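Local coordinates for hypothetical protein (Methanosarcina mazei, PDB 2I1S) that is of unknown function but belongs to the plasmid pRiA4b ORF-3-like family, at residues A[23-28]-A[116-121]; A[40-45]-A[103-108]. All coordinates share one frame; numbering follows the deposited sequence.

Contact 1: A[23-28]-A[116-121]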
loop_
_atom_site.group_PDB
_atom_site.type_symbol
_atom_site.label_atom_id
_atom_site.label_comp_id
_atom_site.label_asym_id
_atom_site.label_seq_id
_atom_site.Cartn_x
_atom_site.Cartn_y
_atom_site.Cartn_z
ATOM N N TRP A 23 0.185 -7.518 -4.492
ATOM C CA TRP A 23 0.174 -6.199 -5.154
ATOM C C TRP A 23 -1.221 -5.786 -5.554
ATOM O O TRP A 23 -2.126 -6.624 -5.635
ATOM C CB TRP A 23 1.105 -6.135 -6.382
ATOM C CG TRP A 23 0.713 -7.111 -7.510
ATOM C CD1 TRP A 23 1.151 -8.395 -7.649
ATOM C CD2 TRP A 23 -0.227 -6.889 -8.573
ATOM N NE1 TRP A 23 0.578 -8.973 -8.726
ATOM C CE2 TRP A 23 -0.292 -8.089 -9.314
ATOM C CE3 TRP A 23 -1.054 -5.804 -8.952
ATOM C CZ2 TRP A 23 -1.128 -8.247 -10.449
ATOM C CZ3 TRP A 23 -1.871 -5.950 -10.080
ATOM C CH2 TRP A 23 -1.876 -7.172 -10.844
ATOM N N ARG A 24 -1.364 -4.476 -5.783
ATOM C CA ARG A 24 -2.587 -3.817 -6.289
ATOM C C ARG A 24 -2.211 -2.764 -7.308
ATOM O O ARG A 24 -1.145 -2.122 -7.215
ATOM C CB ARG A 24 -3.349 -3.105 -5.168
ATOM C CG ARG A 24 -3.366 -3.851 -3.887
ATOM C CD ARG A 24 -4.353 -4.947 -4.020
ATOM N NE ARG A 24 -4.738 -5.593 -2.755
ATOM C CZ ARG A 24 -4.420 -6.838 -2.452
ATOM N NH1 ARG A 24 -4.900 -7.370 -1.374
ATOM N NH2 ARG A 24 -3.625 -7.549 -3.241
ATOM N N ARG A 25 -3.053 -2.580 -8.301
ATOM C CA ARG A 25 -2.839 -1.459 -9.222
ATOM C C ARG A 25 -3.997 -0.485 -9.031
ATOM O O ARG A 25 -5.141 -0.893 -8.996
ATOM C CB ARG A 25 -2.662 -1.947 -10.693
ATOM C CG ARG A 25 -1.233 -1.825 -11.177
ATOM C CD ARG A 25 -0.996 -2.309 -12.622
ATOM N NE ARG A 25 -0.532 -3.668 -12.489
ATOM C CZ ARG A 25 0.699 -4.119 -12.662
ATOM N NH1 ARG A 25 1.668 -3.360 -13.112
ATOM N NH2 ARG A 25 0.933 -5.384 -12.409
ATOM N N ILE A 26 -3.691 0.779 -8.809
ATOM C CA ILE A 26 -4.731 1.792 -8.619
ATOM C C ILE A 26 -4.451 3.004 -9.500
ATOM O O ILE A 26 -3.288 3.263 -9.848
ATOM C CB ILE A 26 -4.869 2.259 -7.124
ATOM C CG1 ILE A 26 -3.622 3.041 -6.655
ATOM C CG2 ILE A 26 -5.286 1.083 -6.204
ATOM C CD1 ILE A 26 -3.739 3.714 -5.232
ATOM N N GLN A 27 -5.498 3.754 -9.852
ATOM C CA GLN A 27 -5.282 5.053 -10.513
ATOM C C GLN A 27 -5.757 6.202 -9.610
ATOM O O GLN A 27 -6.879 6.182 -9.085
ATOM C CB GLN A 27 -5.953 5.087 -11.869
ATOM C CG GLN A 27 -5.520 3.959 -12.817
ATOM C CD GLN A 27 -6.331 3.949 -14.089
ATOM O OE1 GLN A 27 -6.937 4.965 -14.434
ATOM N NE2 GLN A 27 -6.349 2.814 -14.808
ATOM N N VAL A 28 -4.909 7.202 -9.413
ATOM C CA VAL A 28 -5.281 8.313 -8.523
ATOM C C VAL A 28 -5.284 9.683 -9.242
ATOM O O VAL A 28 -4.530 9.865 -10.184
ATOM C CB VAL A 28 -4.384 8.352 -7.230
ATOM C CG1 VAL A 28 -4.622 7.123 -6.391
ATOM C CG2 VAL A 28 -2.915 8.473 -7.580
ATOM N N ARG A 116 5.146 2.499 -7.208
ATOM C CA ARG A 116 5.783 2.772 -8.474
ATOM C C ARG A 116 4.762 3.396 -9.428
ATOM O O ARG A 116 3.718 2.820 -9.670
ATOM C CB ARG A 116 6.384 1.474 -9.029
ATOM C CG ARG A 116 6.680 1.503 -10.520
ATOM C CD ARG A 116 8.115 1.938 -10.806
ATOM N NE ARG A 116 9.088 0.980 -10.273
ATOM C CZ ARG A 116 9.802 0.128 -11.014
ATOM N NH1 ARG A 116 9.676 0.091 -12.348
ATOM N NH2 ARG A 116 10.656 -0.690 -10.408
ATOM N N LEU A 117 5.061 4.599 -9.908
ATOM C CA LEU A 117 4.363 5.201 -11.061
ATOM C C LEU A 117 4.671 4.462 -12.372
ATOM O O LEU A 117 5.824 4.394 -12.796
ATOM C CB LEU A 117 4.749 6.683 -11.203
ATOM C CG LEU A 117 4.048 7.554 -12.251
ATOM C CD1 LEU A 117 2.565 7.814 -11.917
ATOM C CD2 LEU A 117 4.815 8.860 -12.419
ATOM N N GLU A 118 3.647 3.897 -13.011
ATOM C CA GLU A 118 3.855 3.259 -14.311
ATOM C C GLU A 118 3.450 4.153 -15.475
ATOM O O GLU A 118 4.133 4.174 -16.496
ATOM C CB GLU A 118 3.136 1.915 -14.401
ATOM C CG GLU A 118 3.787 0.811 -13.562
ATOM C CD GLU A 118 2.981 -0.488 -13.536
ATOM O OE1 GLU A 118 1.726 -0.434 -13.646
ATOM O OE2 GLU A 118 3.609 -1.567 -13.399
ATOM N N LYS A 119 2.330 4.872 -15.326
ATOM C CA LYS A 119 1.776 5.706 -16.414
ATOM C C LYS A 119 1.059 6.920 -15.849
ATOM O O LYS A 119 0.383 6.830 -14.816
ATOM C CB LYS A 119 0.747 4.926 -17.236
ATOM C CG LYS A 119 1.248 3.702 -17.977
ATOM C CD LYS A 119 0.259 2.525 -17.839
ATOM C CE LYS A 119 -1.061 2.803 -18.561
ATOM N NZ LYS A 119 -1.453 1.696 -19.505
ATOM N N ILE A 120 1.225 8.047 -16.527
ATOM C CA ILE A 120 0.439 9.255 -16.304
ATOM C C ILE A 120 -0.472 9.386 -17.529
ATOM O O ILE A 120 0.026 9.484 -18.648
ATOM C CB ILE A 120 1.348 10.518 -16.201
ATOM C CG1 ILE A 120 2.278 10.446 -14.973
ATOM C CG2 ILE A 120 0.500 11.803 -16.175
ATOM C CD1 ILE A 120 3.102 11.719 -14.737
ATOM N N LEU A 121 -1.794 9.372 -17.341
ATOM C CA LEU A 121 -2.725 9.444 -18.477
ATOM C C LEU A 121 -3.911 10.391 -18.235
ATOM O O LEU A 121 -4.246 10.642 -17.076
ATOM C CB LEU A 121 -3.192 8.033 -18.852
ATOM C CG LEU A 121 -2.133 7.167 -19.563
ATOM C CD1 LEU A 121 -2.682 5.772 -19.813
ATOM C CD2 LEU A 121 -1.574 7.794 -20.857
#
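Arg25 and Glu118 join strands 22-29 and 111-122, which are not direct neighbours: strand 7-15 runs between them, and the closest CA atoms of the two segments, those of Arg25 and Arg116, are still 9.6 Å apart. The contact is therefore made by two long side chains bridging over the middle strand, where Arg25 also touches Lys12. One guanidinium nitrogen does the gripping. Arg25 NH1 lies 2.7 Å from Glu118 OE2 in a salt bridge, and it donates a hydrogen bond to Glu118 OE1 at 3.0 Å with an N-H...O angle of 162°, taken on the syn lone pair. Both oxygens thus share a single nitrogen rather than pairing one to one with two. The carboxylate lies at the edge of the guanidinium, close to its plane, and the two planes are only 21° apart, although the side chains cross at roughly a right angle. Arg25 bends at its third torsion (chi3 -96°), which swings the guanidinium out of line with the aliphatic stem; NH2 then sits 3.6 Å above the plane of the Trp23 ring, offset toward its rim. Glu118, extended beyond CG, belongs with Lys119 to a classic beta bulge opposite His10. Replaced by an alanine, Arg25 would lose its guanidinium, which would probably leave the Glu118 carboxylate without this cationic mate and one face of Trp23 less covered. With only 90 Å² buried and both residues partly exposed, the evidence points to a surface electrostatic link between next-but-one strands, probably weakened by solvent screening.

Contact 2: A[40-45]-A[103-108]; sequences AIQAVM and YTYDFG
Ile41 and Tyr103 supply the apolar half of this buried contact, in which the axis of helical residues 40-44 passes 11.3 Å from that of strand residues 103-105, at 63°. Ile41 CD1 stands over one face of the Tyr103 ring, 3.7 Å from the centroid and almost along the normal, a CH-pi contact. The second branch, CG2, packs on the same ring 3.4 Å from Tyr103 CE2.

The polar half belongs to Gln42. Its chain folds at the second torsion, carrying the amide between two tyrosines. Gln42 NE2 donates to Tyr103 OH at 2.8 Å, a bent bond of 140° that tilts from the amide plane and arrives at the ring's edge. The same nitrogen sits 3.5 Å above the centre of the Tyr105 ring, whose plane is turned 66° from the amide. Partners beyond the segments complete this buried polar group: Tyr103 OH also bonds His38 ND1, Gln42 OE1 accepts from Asp49 N, and Tyr105 OH bonds Glu142 OE2 and Tyr50 N.

Taken together, this is a helix packed across a largely antiparallel mixed sheet, with alternate strand residues, Tyr103 and Tyr105, directing their side chains toward the helix.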
loop_
_atom_site.group_PDB
_atom_site.type_symbol
_atom_site.label_atom_id
_atom_site.label_comp_id
_atom_site.label_asym_id
_atom_site.label_seq_id
_atom_site.Cartn_x
_atom_site.Cartn_y
_atom_site.Cartn_z
ATOM N N ALA A 40 -5.448 5.633 0.254
ATOM C CA ALA A 40 -5.761 4.732 -0.863
ATOM C C ALA A 40 -5.037 3.392 -0.644
ATOM O O ALA A 40 -5.610 2.306 -0.810
ATOM C CB ALA A 40 -5.385 5.385 -2.215
ATOM N N ILE A 41 -3.773 3.487 -0.250
ATOM C CA ILE A 41 -3.033 2.353 0.315
ATOM C C ILE A 41 -3.787 1.599 1.435
ATOM O O ILE A 41 -3.914 0.357 1.376
ATOM C CB ILE A 41 -1.559 2.756 0.759
ATOM C CG1 ILE A 41 -0.779 3.350 -0.421
ATOM C CG2 ILE A 41 -0.804 1.507 1.308
ATOM C CD1 ILE A 41 0.614 3.958 0.002
ATOM N N GLN A 42 -4.285 2.324 2.440
ATOM C CA GLN A 42 -5.025 1.658 3.518
ATOM C C GLN A 42 -6.217 0.875 2.970
ATOM O O GLN A 42 -6.540 -0.219 3.471
ATOM C CB GLN A 42 -5.528 2.665 4.591
ATOM C CG GLN A 42 -4.466 3.303 5.465
ATOM C CD GLN A 42 -3.731 2.308 6.320
ATOM O OE1 GLN A 42 -4.307 1.696 7.188
ATOM N NE2 GLN A 42 -2.428 2.176 6.103
ATOM N N ALA A 43 -6.869 1.459 1.964
ATOM C CA ALA A 43 -8.068 0.927 1.326
ATOM C C ALA A 43 -7.795 -0.344 0.549
ATOM O O ALA A 43 -8.479 -1.343 0.770
ATOM C CB ALA A 43 -8.702 1.975 0.425
ATOM N N VAL A 44 -6.763 -0.330 -0.300
ATOM C CA VAL A 44 -6.432 -1.492 -1.161
ATOM C C VAL A 44 -5.888 -2.673 -0.392
ATOM O O VAL A 44 -6.087 -3.831 -0.814
ATOM C CB VAL A 44 -5.514 -1.175 -2.422
ATOM C CG1 VAL A 44 -6.183 -0.226 -3.314
ATOM C CG2 VAL A 44 -4.112 -0.679 -2.017
ATOM N N MET A 45 -5.257 -2.369 0.746
ATOM C CA MET A 45 -4.695 -3.369 1.670
ATOM C C MET A 45 -5.631 -3.803 2.769
ATOM O O MET A 45 -5.269 -4.633 3.613
ATOM C CB MET A 45 -3.396 -2.853 2.288
ATOM C CG MET A 45 -2.224 -2.720 1.265
ATOM S SD MET A 45 -1.934 -4.048 0.071
ATOM C CE MET A 45 -0.756 -3.186 -0.940
ATOM N N TYR A 103 6.646 3.403 1.225
ATOM C CA TYR A 103 5.650 3.650 2.275
ATOM C C TYR A 103 5.822 2.628 3.384
ATOM O O TYR A 103 5.736 1.435 3.135
ATOM C CB TYR A 103 4.247 3.514 1.676
ATOM C CG TYR A 103 3.061 3.594 2.613
ATOM C CD1 TYR A 103 2.561 4.820 3.045
ATOM C CD2 TYR A 103 2.385 2.450 3.011
ATOM C CE1 TYR A 103 1.428 4.904 3.877
ATOM C CE2 TYR A 103 1.241 2.520 3.843
ATOM C CZ TYR A 103 0.760 3.747 4.268
ATOM O OH TYR A 103 -0.407 3.821 5.057
ATOM N N THR A 104 6.046 3.102 4.597
ATOM C CA THR A 104 6.067 2.260 5.782
ATOM C C THR A 104 4.804 2.527 6.636
ATOM O O THR A 104 4.420 3.673 6.887
ATOM C CB THR A 104 7.379 2.496 6.603
ATOM O OG1 THR A 104 8.518 2.290 5.751
ATOM C CG2 THR A 104 7.481 1.552 7.832
ATOM N N TYR A 105 4.149 1.448 7.051
ATOM C CA TYR A 105 2.986 1.504 7.900
ATOM C C TYR A 105 3.202 0.489 9.034
ATOM O O TYR A 105 3.557 -0.674 8.774
ATOM C CB TYR A 105 1.726 1.178 7.084
ATOM C CG TYR A 105 0.495 0.937 7.938
ATOM C CD1 TYR A 105 -0.029 1.975 8.749
ATOM C CD2 TYR A 105 -0.122 -0.327 7.984
ATOM C CE1 TYR A 105 -1.161 1.776 9.566
ATOM C CE2 TYR A 105 -1.255 -0.541 8.783
ATOM C CZ TYR A 105 -1.764 0.529 9.599
ATOM O OH TYR A 105 -2.892 0.368 10.415
ATOM N N ASP A 106 2.986 0.925 10.283
ATOM C CA ASP A 106 3.192 0.102 11.486
ATOM C C ASP A 106 4.672 0.013 11.767
ATOM O O ASP A 106 5.376 -0.780 11.144
ATOM C CB ASP A 106 2.575 -1.325 11.361
ATOM C CG ASP A 106 2.440 -2.045 12.717
ATOM O OD1 ASP A 106 1.556 -2.898 12.867
ATOM O OD2 ASP A 106 3.213 -1.749 13.656
ATOM N N PHE A 107 5.142 0.817 12.712
ATOM C CA PHE A 107 6.563 0.880 13.044
ATOM C C PHE A 107 6.997 -0.274 13.950
ATOM O O PHE A 107 8.185 -0.370 14.310
ATOM C CB PHE A 107 6.925 2.271 13.656
ATOM C CG PHE A 107 6.722 3.427 12.682
ATOM C CD1 PHE A 107 6.447 3.176 11.322
ATOM C CD2 PHE A 107 6.844 4.742 13.106
ATOM C CE1 PHE A 107 6.256 4.199 10.419
ATOM C CE2 PHE A 107 6.663 5.798 12.200
ATOM C CZ PHE A 107 6.364 5.534 10.865
ATOM N N GLY A 108 6.046 -1.135 14.322
ATOM C CA GLY A 108 6.363 -2.404 15.006
ATOM C C GLY A 108 6.509 -3.558 14.011
ATOM O O GLY A 108 7.581 -4.149 13.864
#

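Overall arrangement
Contacts 1 and 2 have centres 16 Å apart and draw on the same mixed sheet, in which strands 100-105, 111-122, 7-15 and 22-29 lie side by side in that order. Along the chain the segments come as 23-28, 40-45, 103-108 and 116-121, so both segments of contact 2 fall, in sequence, between those of contact 1. Strand 22-29 leads into helix 34-44, and strand 100-105 into strand 111-122. The two sites meet directly: Arg24 NE lies 2.9 Å from Val44 O, a probable hydrogen bond, while Ile26 packs against Ala40 and Val44. Contact 1 ties the sheet at its surface; contact 2 joins helix to sheet in the buried interior.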